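PDB 5I2H: O-methyltransferase family 2 from Planctopirus limnophila, which probably transfers methyl groups from S-adenosyl-L-methionine to hydroxyl oxygens of small molecules as a dimer, and binds the flavone apigenin in this crystal. Local coordinates for residues I20-R25 and S353-L358; T30-A35 and Q68-G73; G208-A213 and L298-L303; L316-L321 and G327-L332. All blocks are in the same frame, centred on the assembly; numbering follows the deposited sequence.

Contact 1: I20-R25 and S353-L358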
# COMPACT_ATOMS: atom_id res chain seq x y z
N ILE A 20 -7.59 -7.09 4.67
CA ILE A 20 -6.28 -7.69 4.44
C ILE A 20 -5.95 -7.65 2.95
O ILE A 20 -4.81 -7.38 2.56
CB ILE A 20 -6.23 -9.12 5.00
CG1 ILE A 20 -6.26 -9.09 6.53
CG2 ILE A 20 -4.97 -9.86 4.47
CD1 ILE A 20 -6.55 -10.45 7.18
N PHE A 21 -6.93 -7.95 2.08
CA PHE A 21 -6.69 -7.86 0.64
C PHE A 21 -6.30 -6.44 0.25
O PHE A 21 -5.40 -6.22 -0.57
CB PHE A 21 -7.95 -8.28 -0.15
CG PHE A 21 -8.15 -9.77 -0.22
CD1 PHE A 21 -7.30 -10.58 -0.98
CD2 PHE A 21 -9.20 -10.37 0.42
CE1 PHE A 21 -7.48 -11.97 -1.04
CE2 PHE A 21 -9.38 -11.78 0.35
CZ PHE A 21 -8.51 -12.57 -0.36
N ASP A 22 -6.99 -5.45 0.85
CA ASP A 22 -6.73 -4.07 0.49
C ASP A 22 -5.32 -3.67 0.89
O ASP A 22 -4.60 -3.03 0.11
CB ASP A 22 -7.77 -3.15 1.14
CG ASP A 22 -9.17 -3.38 0.60
OD1 ASP A 22 -9.32 -3.99 -0.47
OD2 ASP A 22 -10.16 -2.96 1.25
N LEU A 23 -4.90 -4.07 2.09
CA LEU A 23 -3.53 -3.75 2.52
C LEU A 23 -2.52 -4.42 1.61
O LEU A 23 -1.48 -3.85 1.29
CB LEU A 23 -3.28 -4.23 3.96
CG LEU A 23 -3.87 -3.42 5.10
CD1 LEU A 23 -3.90 -4.25 6.37
CD2 LEU A 23 -3.01 -2.17 5.29
N PHE A 24 -2.82 -5.67 1.22
CA PHE A 24 -1.91 -6.45 0.40
C PHE A 24 -1.63 -5.81 -0.96
O PHE A 24 -0.57 -6.08 -1.55
CB PHE A 24 -2.51 -7.86 0.24
CG PHE A 24 -1.66 -8.79 -0.59
CD1 PHE A 24 -0.44 -9.22 -0.12
CD2 PHE A 24 -2.14 -9.30 -1.78
CE1 PHE A 24 0.35 -10.09 -0.86
CE2 PHE A 24 -1.38 -10.19 -2.54
CZ PHE A 24 -0.12 -10.59 -2.06
N ARG A 25 -2.54 -4.96 -1.48
CA ARG A 25 -2.29 -4.32 -2.78
C ARG A 25 -1.40 -3.10 -2.69
O ARG A 25 -1.25 -2.40 -3.71
CB ARG A 25 -3.57 -3.83 -3.44
CG ARG A 25 -4.73 -4.66 -3.24
CD ARG A 25 -4.72 -5.80 -4.14
NE ARG A 25 -5.96 -6.56 -4.00
CZ ARG A 25 -6.02 -7.84 -4.31
NH1 ARG A 25 -7.14 -8.51 -4.18
NH2 ARG A 25 -4.90 -8.45 -4.75
N SER A 353 -18.83 -10.34 -1.00
CA SER A 353 -17.82 -9.87 -0.05
C SER A 353 -16.50 -9.73 -0.78
O SER A 353 -16.39 -10.04 -1.97
CB SER A 353 -17.67 -10.82 1.15
OG SER A 353 -16.73 -10.26 2.07
N ALA A 354 -15.47 -9.25 -0.06
CA ALA A 354 -14.16 -8.99 -0.64
C ALA A 354 -14.28 -8.16 -1.92
O ALA A 354 -13.62 -8.40 -2.92
CB ALA A 354 -13.39 -10.29 -0.90
N HIS A 355 -15.16 -7.15 -1.87
CA HIS A 355 -15.45 -6.25 -2.98
C HIS A 355 -16.17 -6.92 -4.15
O HIS A 355 -16.32 -6.29 -5.21
CB HIS A 355 -14.17 -5.54 -3.46
CG HIS A 355 -13.51 -4.73 -2.39
ND1 HIS A 355 -14.20 -3.80 -1.63
CD2 HIS A 355 -12.25 -4.74 -1.91
CE1 HIS A 355 -13.37 -3.25 -0.76
NE2 HIS A 355 -12.18 -3.81 -0.90
N GLY A 356 -16.62 -8.16 -4.00
CA GLY A 356 -17.31 -8.84 -5.09
C GLY A 356 -18.73 -8.36 -5.26
O GLY A 356 -19.37 -7.85 -4.33
N HIS A 357 -19.21 -8.48 -6.49
CA HIS A 357 -20.58 -8.14 -6.85
C HIS A 357 -21.12 -9.22 -7.76
O HIS A 357 -20.41 -9.65 -8.67
CB HIS A 357 -20.66 -6.80 -7.58
CG HIS A 357 -20.43 -5.65 -6.67
ND1 HIS A 357 -19.17 -5.17 -6.37
CD2 HIS A 357 -21.30 -4.93 -5.92
CE1 HIS A 357 -19.28 -4.17 -5.51
NE2 HIS A 357 -20.56 -4.01 -5.22
N LEU A 358 -22.35 -9.64 -7.53
CA LEU A 358 -23.03 -10.59 -8.41
C LEU A 358 -23.90 -9.77 -9.35
O LEU A 358 -24.86 -9.11 -8.92
CB LEU A 358 -23.86 -11.59 -7.60
CG LEU A 358 -24.84 -12.44 -8.41
CD1 LEU A 358 -24.16 -13.27 -9.54
CD2 LEU A 358 -25.65 -13.34 -7.46
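Phe21 and Ala354 have the nearest CA atoms across the contact, 7.7 Å apart, where helix 18-24 meets the type I' beta turn of Ser353 to Gly356, which is closed by a bond from Gly356 N to Ser353 O. Asp22 and His355 reach for each other from opposite directions, Asp22 with CG anti to its carbonyl carbon (chi1 -66°), which brings the carboxylate to the imidazole edge. Carboxylate and ring planes are 18° apart, and the imidazole donates a forked bond: Asp22 OD1 lies 2.9 Å from His355 NE2, while Asp22 OD2 takes the straighter branch, at 160° and 3.1 Å from the same nitrogen. Both oxygens use syn lone pairs, a grip that should hold the ring close to the carboxylate plane. A leucine in place of Asp22 would probably leave His355 NE2 without its acceptor and the imidazole free to turn. Beside this pair the contact is thin and apolar, Ala354 CB approaching Phe21 CD2 obliquely at 4.4 Å. Phe21 also meets the ring of Tyr109 of the second subunit edge-to-face. The arrangement joins the N-terminal dimerisation domain to the antiparallel hairpin that ends the seven-stranded sheet of a Rossmann-like class I methyltransferase.

Contact 2: T30-A35 and Q68-G73; sequences TELLAA and QVLVTG
Leu32 packs against Leu70 and Gly73, joining helix 26-39 to helix 64-76 inside the dimerisation domain, whose family belongs to the helix-turn-helix clan. The two methyls of Leu32 divide the work. CD1 rests on the branch of Leu70, 4.1 Å from Leu70 CG, the two side chains crossing obliquely; CD2 drops onto bare backbone, 3.7 Å from Gly73 CA. Leu32 has CG anti to its own nitrogen (chi1 -175°), which sends the branch toward helix 64-76. The glycine makes that approach possible, since a beta carbon on Gly73 would stand only 2.4 Å from Leu32 CD2. All three residues are buried, and the contact across the helices is purely apolar. Outside this first shell, Leu70 leans on Leu40 and Leu32 on Met77, so neighbouring loops close round the leucines. Thr72 OG1 of helix 64-76 is hydrogen-bonded to Leu308 O, while Thr30 on helix 26-39 bonds to Phe24 O of the second subunit. Helix 312-324 fills the flank between the two helices, its Leu319 CD1 lying 3.7 Å from Leu32 CD2.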
# COMPACT_ATOMS: atom_id res chain seq x y z
N THR A 30 2.79 2.27 -4.54
CA THR A 30 4.18 2.70 -4.65
C THR A 30 4.66 2.63 -6.09
O THR A 30 5.26 3.57 -6.62
CB THR A 30 5.06 1.81 -3.78
OG1 THR A 30 4.52 1.78 -2.47
CG2 THR A 30 6.52 2.29 -3.77
N GLU A 31 4.41 1.49 -6.74
CA GLU A 31 4.91 1.28 -8.09
C GLU A 31 4.26 2.24 -9.10
O GLU A 31 4.95 2.76 -9.98
CB GLU A 31 4.68 -0.17 -8.50
CG GLU A 31 5.59 -1.11 -7.70
CD GLU A 31 5.06 -2.56 -7.67
OE1 GLU A 31 4.12 -2.89 -8.42
OE2 GLU A 31 5.60 -3.39 -6.92
N LEU A 32 2.96 2.47 -8.99
CA LEU A 32 2.34 3.38 -9.95
C LEU A 32 2.84 4.81 -9.74
O LEU A 32 3.03 5.56 -10.71
CB LEU A 32 0.82 3.32 -9.87
CG LEU A 32 0.11 4.18 -10.96
CD1 LEU A 32 0.44 3.72 -12.37
CD2 LEU A 32 -1.37 4.12 -10.80
N LEU A 33 3.05 5.21 -8.48
CA LEU A 33 3.62 6.54 -8.20
C LEU A 33 5.00 6.67 -8.82
O LEU A 33 5.28 7.65 -9.54
CB LEU A 33 3.67 6.80 -6.69
CG LEU A 33 2.32 7.19 -6.10
CD1 LEU A 33 2.39 7.08 -4.58
CD2 LEU A 33 1.88 8.59 -6.56
N ALA A 34 5.88 5.69 -8.55
CA ALA A 34 7.25 5.77 -9.08
C ALA A 34 7.26 5.68 -10.60
O ALA A 34 8.03 6.40 -11.26
CB ALA A 34 8.13 4.67 -8.45
N ALA A 35 6.45 4.79 -11.18
CA ALA A 35 6.36 4.71 -12.65
C ALA A 35 5.90 6.04 -13.24
O ALA A 35 6.45 6.50 -14.25
CB ALA A 35 5.40 3.58 -13.06
N GLN A 68 -5.71 3.28 -19.44
CA GLN A 68 -6.86 3.24 -18.54
C GLN A 68 -6.43 2.86 -17.13
O GLN A 68 -6.88 3.47 -16.17
CB GLN A 68 -7.96 2.28 -19.00
CG GLN A 68 -8.72 2.66 -20.24
CD GLN A 68 -9.86 3.64 -20.01
OE1 GLN A 68 -9.88 4.40 -19.05
NE2 GLN A 68 -10.84 3.60 -20.91
N VAL A 69 -5.60 1.81 -16.99
CA VAL A 69 -5.30 1.40 -15.61
C VAL A 69 -4.44 2.47 -14.92
O VAL A 69 -4.58 2.69 -13.71
CB VAL A 69 -4.64 0.00 -15.51
CG1 VAL A 69 -5.49 -1.05 -16.24
CG2 VAL A 69 -3.23 -0.03 -16.03
N LEU A 70 -3.57 3.15 -15.67
CA LEU A 70 -2.74 4.21 -15.11
C LEU A 70 -3.60 5.39 -14.69
O LEU A 70 -3.47 5.91 -13.57
CB LEU A 70 -1.68 4.63 -16.14
CG LEU A 70 -0.76 5.76 -15.67
CD1 LEU A 70 0.70 5.56 -16.12
CD2 LEU A 70 -1.25 7.06 -16.23
N VAL A 71 -4.51 5.82 -15.57
CA VAL A 71 -5.35 6.97 -15.26
C VAL A 71 -6.29 6.65 -14.11
O VAL A 71 -6.48 7.47 -13.20
CB VAL A 71 -6.12 7.43 -16.51
CG1 VAL A 71 -7.27 8.39 -16.12
CG2 VAL A 71 -5.17 8.09 -17.50
N THR A 72 -6.91 5.46 -14.14
CA THR A 72 -7.79 5.08 -13.04
C THR A 72 -7.04 5.05 -11.71
O THR A 72 -7.55 5.54 -10.69
CB THR A 72 -8.43 3.72 -13.36
OG1 THR A 72 -9.31 3.90 -14.47
CG2 THR A 72 -9.22 3.15 -12.17
N GLY A 73 -5.83 4.49 -11.69
CA GLY A 73 -5.07 4.46 -10.44
C GLY A 73 -4.76 5.86 -9.91
O GLY A 73 -4.91 6.15 -8.71

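Contact 3: G208-A213 and L298-L303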
# COMPACT_ATOMS: atom_id res chain seq x y z
N GLY A 208 -14.17 -24.42 -8.04
CA GLY A 208 -15.59 -24.73 -8.08
C GLY A 208 -16.31 -24.48 -6.76
O GLY A 208 -17.47 -24.91 -6.56
N ILE A 209 -15.64 -23.78 -5.85
CA ILE A 209 -16.16 -23.59 -4.49
C ILE A 209 -17.47 -22.83 -4.51
O ILE A 209 -18.38 -23.11 -3.71
CB ILE A 209 -15.09 -22.89 -3.64
CG1 ILE A 209 -13.97 -23.91 -3.32
CG2 ILE A 209 -15.66 -22.33 -2.34
CD1 ILE A 209 -12.70 -23.23 -2.81
N TYR A 210 -17.61 -21.83 -5.41
CA TYR A 210 -18.87 -21.09 -5.45
C TYR A 210 -20.03 -22.01 -5.79
O TYR A 210 -21.12 -21.89 -5.22
CB TYR A 210 -18.80 -19.92 -6.43
CG TYR A 210 -17.86 -18.83 -5.94
CD1 TYR A 210 -18.30 -17.83 -5.09
CD2 TYR A 210 -16.52 -18.80 -6.34
CE1 TYR A 210 -17.43 -16.85 -4.63
CE2 TYR A 210 -15.65 -17.81 -5.89
CZ TYR A 210 -16.12 -16.82 -5.05
OH TYR A 210 -15.26 -15.84 -4.58
N THR A 211 -19.81 -22.92 -6.76
CA THR A 211 -20.85 -23.87 -7.14
C THR A 211 -21.14 -24.84 -6.01
O THR A 211 -22.31 -25.15 -5.75
CB THR A 211 -20.44 -24.61 -8.40
OG1 THR A 211 -20.31 -23.65 -9.45
CG2 THR A 211 -21.48 -25.66 -8.80
N MSE A 212 -20.10 -25.32 -5.31
CA MSE A 212 -20.34 -26.23 -4.19
C MSE A 212 -21.19 -25.56 -3.10
O MSE A 212 -22.09 -26.21 -2.56
CB MSE A 212 -19.03 -26.74 -3.60
CG MSE A 212 -18.24 -27.53 -4.63
SE MSE A 212 -16.45 -27.78 -3.96
CE MSE A 212 -15.69 -28.19 -5.72
N ALA A 213 -20.95 -24.28 -2.79
CA ALA A 213 -21.81 -23.60 -1.83
C ALA A 213 -23.25 -23.53 -2.34
O ALA A 213 -24.20 -23.81 -1.59
CB ALA A 213 -21.27 -22.20 -1.53
N LEU A 298 -24.52 -15.25 -14.70
CA LEU A 298 -24.08 -14.74 -13.40
C LEU A 298 -22.65 -14.27 -13.56
O LEU A 298 -21.73 -15.10 -13.73
CB LEU A 298 -24.18 -15.82 -12.33
CG LEU A 298 -25.54 -16.52 -12.24
CD1 LEU A 298 -25.43 -17.73 -11.27
CD2 LEU A 298 -26.74 -15.62 -11.93
N ILE A 299 -22.43 -12.96 -13.49
CA ILE A 299 -21.07 -12.42 -13.52
C ILE A 299 -20.73 -12.03 -12.09
O ILE A 299 -21.46 -11.25 -11.48
CB ILE A 299 -20.95 -11.22 -14.48
CG1 ILE A 299 -21.13 -11.68 -15.93
CG2 ILE A 299 -19.62 -10.52 -14.30
CD1 ILE A 299 -21.33 -10.51 -16.90
N HIS A 300 -19.64 -12.59 -11.55
CA HIS A 300 -19.22 -12.29 -10.19
C HIS A 300 -17.84 -11.66 -10.26
O HIS A 300 -16.89 -12.32 -10.68
CB HIS A 300 -19.23 -13.55 -9.32
CG HIS A 300 -18.89 -13.31 -7.88
ND1 HIS A 300 -17.90 -14.02 -7.24
CD2 HIS A 300 -19.40 -12.45 -6.96
CE1 HIS A 300 -17.81 -13.61 -5.98
NE2 HIS A 300 -18.70 -12.66 -5.79
N ASP A 301 -17.73 -10.38 -9.91
CA ASP A 301 -16.45 -9.72 -10.12
C ASP A 301 -16.43 -8.47 -9.26
O ASP A 301 -17.38 -8.18 -8.51
CB ASP A 301 -16.24 -9.42 -11.63
CG ASP A 301 -14.79 -9.57 -12.04
OD1 ASP A 301 -13.97 -8.79 -11.52
OD2 ASP A 301 -14.48 -10.50 -12.81
N VAL A 302 -15.31 -7.76 -9.32
CA VAL A 302 -15.22 -6.48 -8.63
C VAL A 302 -15.70 -5.40 -9.59
O VAL A 302 -15.86 -5.65 -10.80
CB VAL A 302 -13.79 -6.19 -8.13
CG1 VAL A 302 -13.40 -7.21 -7.06
CG2 VAL A 302 -12.77 -6.17 -9.32
N LEU A 303 -15.96 -4.19 -9.08
CA LEU A 303 -16.46 -3.10 -9.91
C LEU A 303 -15.69 -1.81 -9.67
O LEU A 303 -15.60 -1.34 -8.54
CB LEU A 303 -17.93 -2.83 -9.63
CG LEU A 303 -18.88 -3.99 -9.95
CD1 LEU A 303 -20.30 -3.64 -9.42
CD2 LEU A 303 -18.88 -4.32 -11.44
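Next to His300, which meets Tyr210 across this contact, Asp301 OD1 is gripped twice: by Val302 N, at 2.8 Å from Asp301 OD1 and 20° out of the carboxylate plane on its anti side, and by ND1 of His273, a residue that bonds the bound apigenin through NE2, so Asp301 probably helps to orient it. His300 itself faces the other way from the strand. Its ring lies anti to the backbone nitrogen (chi1 -177°) and turns an edge to the face of Tyr210 in an offset edge-to-face pair, centroids 5.0 Å apart and planes at 64°. The nearest atoms are His300 CE1 and Tyr210 CE1, 3.5 Å apart; the phenol oxygen lies near the imidazole plane, with Tyr210 OH 3.7 Å from His300 CE1. Both imidazole nitrogens are engaged, NE2 with Thr352 OG1 and ND1 with Ser269 OG, which fixes the rotation of the ring. The setting is the Rossmann-like methyltransferase fold: helix 209-217, with Gly208 as N-cap, follows the glycine-rich turn after strand 199-203, probably the S-adenosylmethionine-binding loop as in relatives. From this helix Tyr210 reaches toward strand 296-301. Trimming Tyr210 to an alanine would probably open a gap beside His300 and rob its imidazole edge of the ring it meets. Phe176 of helix 154-179 stacks edge-to-face on both Tyr210 and His300.

Contact 4: L316-L321 and G327-L332. With AGI (5,7-dihydroxy-2-(4-hydroxyphenyl)-4H-chromen-4-one), chain C.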
# COMPACT_ATOMS: atom_id res chain seq x y z
N LEU A 316 -6.19 -0.36 -7.39
CA LEU A 316 -4.91 -1.04 -7.15
C LEU A 316 -4.99 -2.51 -7.54
O LEU A 316 -4.05 -3.05 -8.14
CB LEU A 316 -4.47 -0.88 -5.69
CG LEU A 316 -4.20 0.59 -5.26
CD1 LEU A 316 -3.68 0.64 -3.81
CD2 LEU A 316 -3.17 1.28 -6.23
N TYR A 317 -6.08 -3.17 -7.19
CA TYR A 317 -6.28 -4.55 -7.62
C TYR A 317 -6.28 -4.65 -9.15
O TYR A 317 -5.73 -5.60 -9.72
CB TYR A 317 -7.58 -5.07 -7.01
CG TYR A 317 -7.93 -6.49 -7.37
CD1 TYR A 317 -6.95 -7.46 -7.47
CD2 TYR A 317 -9.24 -6.85 -7.55
CE1 TYR A 317 -7.28 -8.77 -7.77
CE2 TYR A 317 -9.58 -8.16 -7.86
CZ TYR A 317 -8.60 -9.10 -7.98
OH TYR A 317 -8.94 -10.40 -8.27
N SER A 318 -6.85 -3.64 -9.82
CA SER A 318 -6.82 -3.59 -11.28
C SER A 318 -5.39 -3.57 -11.83
O SER A 318 -5.10 -4.21 -12.86
CB SER A 318 -7.59 -2.37 -11.76
OG SER A 318 -7.86 -2.51 -13.14
N LEU A 319 -4.48 -2.85 -11.17
CA LEU A 319 -3.08 -2.88 -11.58
C LEU A 319 -2.48 -4.27 -11.42
O LEU A 319 -1.67 -4.69 -12.24
CB LEU A 319 -2.27 -1.86 -10.78
CG LEU A 319 -2.58 -0.43 -11.19
CD1 LEU A 319 -2.19 0.56 -10.05
CD2 LEU A 319 -1.86 -0.06 -12.51
N ALA A 320 -2.86 -4.99 -10.35
CA ALA A 320 -2.42 -6.38 -10.22
C ALA A 320 -2.93 -7.23 -11.37
O ALA A 320 -2.19 -8.02 -11.95
CB ALA A 320 -2.88 -6.98 -8.89
N LEU A 321 -4.22 -7.08 -11.72
CA LEU A 321 -4.79 -7.86 -12.82
C LEU A 321 -4.14 -7.48 -14.15
O LEU A 321 -3.87 -8.35 -15.01
CB LEU A 321 -6.30 -7.64 -12.88
CG LEU A 321 -7.09 -8.17 -11.68
CD1 LEU A 321 -8.52 -7.69 -11.77
CD2 LEU A 321 -7.00 -9.72 -11.59
N GLY A 327 -6.50 -8.49 -18.95
CA GLY A 327 -7.59 -7.57 -18.66
C GLY A 327 -7.29 -6.52 -17.59
O GLY A 327 -6.16 -6.03 -17.45
N ARG A 328 -8.33 -6.19 -16.84
CA ARG A 328 -8.28 -5.22 -15.76
C ARG A 328 -9.63 -5.29 -15.06
O ARG A 328 -10.53 -6.02 -15.50
CB ARG A 328 -8.00 -3.81 -16.30
CG ARG A 328 -9.10 -3.31 -17.31
CD ARG A 328 -9.14 -1.74 -17.30
NE ARG A 328 -9.95 -1.16 -18.38
CZ ARG A 328 -11.20 -0.72 -18.25
NH1 ARG A 328 -11.83 -0.77 -17.07
NH2 ARG A 328 -11.83 -0.25 -19.32
N ALA A 329 -9.78 -4.54 -13.96
CA ALA A 329 -11.12 -4.40 -13.39
C ALA A 329 -11.97 -3.56 -14.33
O ALA A 329 -11.47 -2.63 -14.99
CB ALA A 329 -11.08 -3.77 -12.00
N TYR A 330 -13.27 -3.87 -14.37
CA TYR A 330 -14.24 -3.18 -15.21
C TYR A 330 -15.35 -2.58 -14.34
O TYR A 330 -15.53 -2.97 -13.18
CB TYR A 330 -14.84 -4.14 -16.27
CG TYR A 330 -13.82 -4.59 -17.28
CD1 TYR A 330 -13.29 -3.69 -18.22
CD2 TYR A 330 -13.37 -5.92 -17.32
CE1 TYR A 330 -12.34 -4.11 -19.17
CE2 TYR A 330 -12.44 -6.33 -18.26
CZ TYR A 330 -11.93 -5.42 -19.19
OH TYR A 330 -10.99 -5.83 -20.11
N SER A 331 -16.12 -1.64 -14.92
CA SER A 331 -17.25 -1.03 -14.23
C SER A 331 -18.55 -1.78 -14.53
O SER A 331 -18.64 -2.58 -15.46
CB SER A 331 -17.43 0.44 -14.66
OG SER A 331 -17.78 0.46 -16.05
N LEU A 332 -19.60 -1.50 -13.73
CA LEU A 332 -20.91 -2.08 -14.01
C LEU A 332 -21.38 -1.67 -15.40
O LEU A 332 -21.91 -2.49 -16.15
CB LEU A 332 -21.93 -1.67 -12.96
CG LEU A 332 -23.37 -2.25 -13.10
CD1 LEU A 332 -23.40 -3.77 -13.11
CD2 LEU A 332 -24.28 -1.76 -12.00
CAG AGI C . -1.79 -15.07 -10.38
CAE AGI C . -0.44 -15.37 -10.37
CAM AGI C . 0.16 -15.84 -11.54
OAB AGI C . 1.49 -16.14 -11.51
CAF AGI C . -0.60 -16.01 -12.71
CAH AGI C . -1.97 -15.69 -12.72
CAP AGI C . -2.55 -15.22 -11.55
CAQ AGI C . -3.99 -14.85 -11.42
OAL AGI C . -4.26 -14.16 -10.26
CAJ AGI C . -4.99 -15.17 -12.36
CAR AGI C . -6.32 -14.76 -12.13
OAA AGI C . -7.22 -15.04 -12.95
CAT AGI C . -6.63 -14.00 -10.86
CAS AGI C . -5.51 -13.72 -9.94
CAK AGI C . -5.71 -13.02 -8.76
CAN AGI C . -6.97 -12.58 -8.43
OAC AGI C . -7.10 -11.92 -7.25
CAI AGI C . -8.09 -12.81 -9.25
CAO AGI C . -7.99 -13.50 -10.45
OAD AGI C . -9.10 -13.68 -11.18
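Ser318 and Ala329 form the tight part of this contact. Ser318 OG accepts the N-H of Ala329 at 2.9 Å from Ala329 N, with an angle of 153°, and so anchors the loop after helix 312-324 back onto the helix. The hydroxyl is anti to its backbone nitrogen (chi1 -165°), which brings it up to the loop; it is also wedged against carbon, 3.4 Å from Arg328 CB, while Ala329 CB lies 3.8 Å from Ser318 CB. The other end is looser: Leu321 CD1 passes Ala329 N at 4.0 Å. The same methyl lies over one face of the Tyr317 ring, off-centre, and the other, Leu321 CD2, is 4.0 Å from apigenin CAI. Arg328 leads away from the helix as an extended arm. Its NH1 donates to Ala329 O, 2.8 Å from that oxygen and in the carbonyl plane, although the guanidinium is tilted against the bond; Tyr330 CD1 lies over one guanidinium face, toward its rim. Beyond the segments, NH2 forms a salt bridge with Glu334, which probably offsets the nearby charge of Arg277. Helix 312-324 also lines the apigenin pocket; Tyr317 OH is modelled 2.6 Å from ligand OAC, the 7-hydroxyl, but its place is less sure and that bond is tentative. The chemistry implies a division of roles: the bond from Ala329 N to Ser318 OG ties the loop to the helix, while Leu321 CD2 gives the flat flavone an apolar neighbour.

In the fold
From the N terminus, contact 1 opens first and closes last, its long loop enclosing the other three and tying the dimerisation domain to the C-terminal hairpin. Within it contacts 2, 3 and 4 follow in series without crossing. Contact 2 closes a short loop among dimerisation helices; contact 3 joins a helix to a strand of the methyltransferase sheet on the other side of the chain's centre, its own centre about 28 Å from that of contact 2; contact 4 closes a short loop between helices 312-324 and 332-341. Helix 312-324 bridges the domains: Leu319 packs on Val69 of contact 2, Tyr317 on Arg25 of contact 1. Contacts 1 and 3 meet on neighbouring strands, while Val302 of contact 3 touches Ala329 of contact 4.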